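Local coordinates for protein Non-reducing end alpha-L-arabinofuranosidase BoGH43B (Bacteroides ovatus, PDB 5JOZ) that removes terminal non-reducing alpha-L-arabinofuranosyl residues from xyloglucan branches, converting S units to X units during xyloglucan breakdown, at residues P17-V22 with W250-G255. Sequence-based numbering, arbitrary orientation.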
loop_
_atom_site.group_PDB
_atom_site.type_symbol
_atom_site.label_atom_id
_atom_site.label_comp_id
_atom_site.label_asym_id
_atom_site.label_seq_id
_atom_site.Cartn_x
_atom_site.Cartn_y
_atom_site.Cartn_z
ATOM N N PRO A 17 0.657 -7.255 -4.839
ATOM C CA PRO A 17 2.054 -7.189 -5.236
ATOM C C PRO A 17 2.260 -7.666 -6.661
ATOM O O PRO A 17 1.697 -8.709 -7.029
ATOM C CB PRO A 17 2.747 -8.136 -4.243
ATOM C CG PRO A 17 1.700 -9.116 -3.862
ATOM C CD PRO A 17 0.435 -8.306 -3.828
ATOM N N SER A 18 3.040 -6.919 -7.448
ATOM C CA SER A 18 3.494 -7.392 -8.759
ATOM C C SER A 18 5.012 -7.316 -8.855
ATOM O O SER A 18 5.603 -6.300 -8.501
ATOM C CB SER A 18 2.850 -6.595 -9.877
ATOM O OG SER A 18 3.278 -7.074 -11.128
ATOM N N ILE A 19 5.629 -8.384 -9.363
ATOM C CA ILE A 19 7.095 -8.543 -9.346
ATOM C C ILE A 19 7.679 -8.743 -10.740
ATOM O O ILE A 19 7.013 -9.269 -11.613
ATOM C CB ILE A 19 7.508 -9.754 -8.469
ATOM C CG1 ILE A 19 9.004 -9.721 -8.151
ATOM C CG2 ILE A 19 7.136 -11.091 -9.118
ATOM C CD1 ILE A 19 9.349 -10.488 -6.894
ATOM N N CYS A 20 8.931 -8.332 -10.932
ATOM C CA CYS A 20 9.708 -8.753 -12.096
ATOM C C CYS A 20 11.173 -8.853 -11.741
ATOM O O CYS A 20 11.667 -8.118 -10.882
ATOM C CB CYS A 20 9.506 -7.818 -13.298
ATOM S SG CYS A 20 10.365 -6.236 -13.192
ATOM N N ARG A 21 11.853 -9.778 -12.408
ATOM C CA ARG A 21 13.282 -9.987 -12.254
ATOM C C ARG A 21 13.977 -9.486 -13.507
ATOM O O ARG A 21 13.607 -9.849 -14.622
ATOM C CB ARG A 21 13.590 -11.466 -12.054
ATOM C CG ARG A 21 15.042 -11.744 -11.714
ATOM C CD ARG A 21 15.307 -13.235 -11.602
ATOM N NE ARG A 21 15.107 -13.915 -12.876
ATOM C CZ ARG A 21 15.938 -13.855 -13.914
ATOM N NH1 ARG A 21 15.638 -14.519 -15.028
ATOM N NH2 ARG A 21 17.058 -13.132 -13.867
ATOM N N VAL A 22 14.984 -8.646 -13.297
ATOM C CA VAL A 22 15.829 -8.118 -14.355
ATOM C C VAL A 22 17.269 -8.480 -13.972
ATOM O O VAL A 22 17.886 -7.781 -13.171
ATOM C CB VAL A 22 15.657 -6.590 -14.462
ATOM C CG1 VAL A 22 16.544 -6.028 -15.571
ATOM C CG2 VAL A 22 14.187 -6.227 -14.675
ATOM N N TRP A 250 9.114 -18.767 -7.564
ATOM C CA TRP A 250 8.555 -18.142 -6.384
ATOM C C TRP A 250 7.328 -17.329 -6.773
ATOM O O TRP A 250 7.191 -16.880 -7.930
ATOM C CB TRP A 250 9.615 -17.276 -5.697
ATOM C CG TRP A 250 10.668 -18.130 -5.074
ATOM C CD1 TRP A 250 11.754 -18.687 -5.692
ATOM C CD2 TRP A 250 10.698 -18.587 -3.725
ATOM N NE1 TRP A 250 12.477 -19.442 -4.792
ATOM C CE2 TRP A 250 11.849 -19.395 -3.578
ATOM C CE3 TRP A 250 9.880 -18.372 -2.615
ATOM C CZ2 TRP A 250 12.183 -20.001 -2.373
ATOM C CZ3 TRP A 250 10.222 -18.962 -1.414
ATOM C CH2 TRP A 250 11.360 -19.769 -1.302
ATOM N N ALA A 251 6.418 -17.190 -5.813
ATOM C CA ALA A 251 5.224 -16.380 -5.949
ATOM C C ALA A 251 5.234 -15.301 -4.881
ATOM O O ALA A 251 5.595 -15.562 -3.734
ATOM C CB ALA A 251 3.985 -17.242 -5.800
ATOM N N VAL A 252 4.855 -14.086 -5.259
ATOM C CA VAL A 252 4.443 -13.100 -4.267
ATOM C C VAL A 252 2.927 -13.021 -4.338
ATOM O O VAL A 252 2.342 -13.298 -5.379
ATOM C CB VAL A 252 5.113 -11.723 -4.439
ATOM C CG1 VAL A 252 6.611 -11.859 -4.222
ATOM C CG2 VAL A 252 4.786 -11.098 -5.809
ATOM N N CYS A 253 2.310 -12.700 -3.210
ATOM C CA CYS A 253 0.858 -12.563 -3.103
ATOM C C CYS A 253 0.541 -11.699 -1.889
ATOM O O CYS A 253 1.438 -11.394 -1.082
ATOM C CB CYS A 253 0.204 -13.926 -2.922
ATOM S SG CYS A 253 0.471 -14.615 -1.268
ATOM N N LEU A 254 -0.729 -11.322 -1.765
ATOM C CA LEU A 254 -1.196 -10.529 -0.647
ATOM C C LEU A 254 -1.866 -11.420 0.372
ATOM O O LEU A 254 -2.277 -12.527 0.064
ATOM C CB LEU A 254 -2.173 -9.431 -1.098
ATOM C CG LEU A 254 -3.589 -9.750 -1.613
ATOM C CD1 LEU A 254 -4.549 -10.284 -0.552
ATOM C CD2 LEU A 254 -4.168 -8.511 -2.273
ATOM N N GLY A 255 -1.988 -10.906 1.586
ATOM C CA GLY A 255 -2.733 -11.568 2.651
ATOM C C GLY A 255 -2.952 -10.622 3.814
ATOM O O GLY A 255 -2.495 -9.466 3.793
#
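The Pro17 ring meets the Cys253-Leu254 peptide with its CG-CD edge turned onto one face of that flat group. Pro17 CG sits nearly straight above the carbonyl carbon, 3.5 Å from Cys253 C. Pro17 CD covers the next part of the same face, 3.8 Å from Leu254 N. At the borders of this patch the neighbouring side chains take over. Pro17 CD lies 3.9 Å from Leu254 CB, and on the other flank Pro17 CB lies 3.9 Å from Val252 CG2.

Val252 packs against both Pro17 and Ile19. Its CG2 occupies the crowded position between the backbone N and the carbonyl carbon, with CG1 anti to the carbonyl carbon (chi1 -64°). Val252 CG2 thus reaches both Pro17 CB and Ile19 CB, the latter at 4.0 Å. Ile19 crosses Val252 obliquely. Its CG1 is anti to the backbone N (chi1 -165°), and Ile19 CD1 ends 4.1 Å from Val252 CG1. An alanine in place of Pro17 would lose CG and CD, and would probably leave the Cys253-Leu254 peptide less well covered and the packing near Leu254 looser.

The segments belong to the first and last blades of the five-bladed beta-propeller of family GH43, so the contact lies where the ring of blades closes. Leu254 also touches Asp16, the inferred proton acceptor.

Between the two segments the contact is entirely van der Waals and buried. Its fit rests on shape: a rigid ring against a peptide face, and branched side chains against each other. The join beside the probable catalytic base is thus made by packing, part of it on the face of a polar peptide, while Asp240, on the strand paired with 249-256, ties Ser18 OG and Ile19 N to the last blade by hydrogen bonds through its OD2.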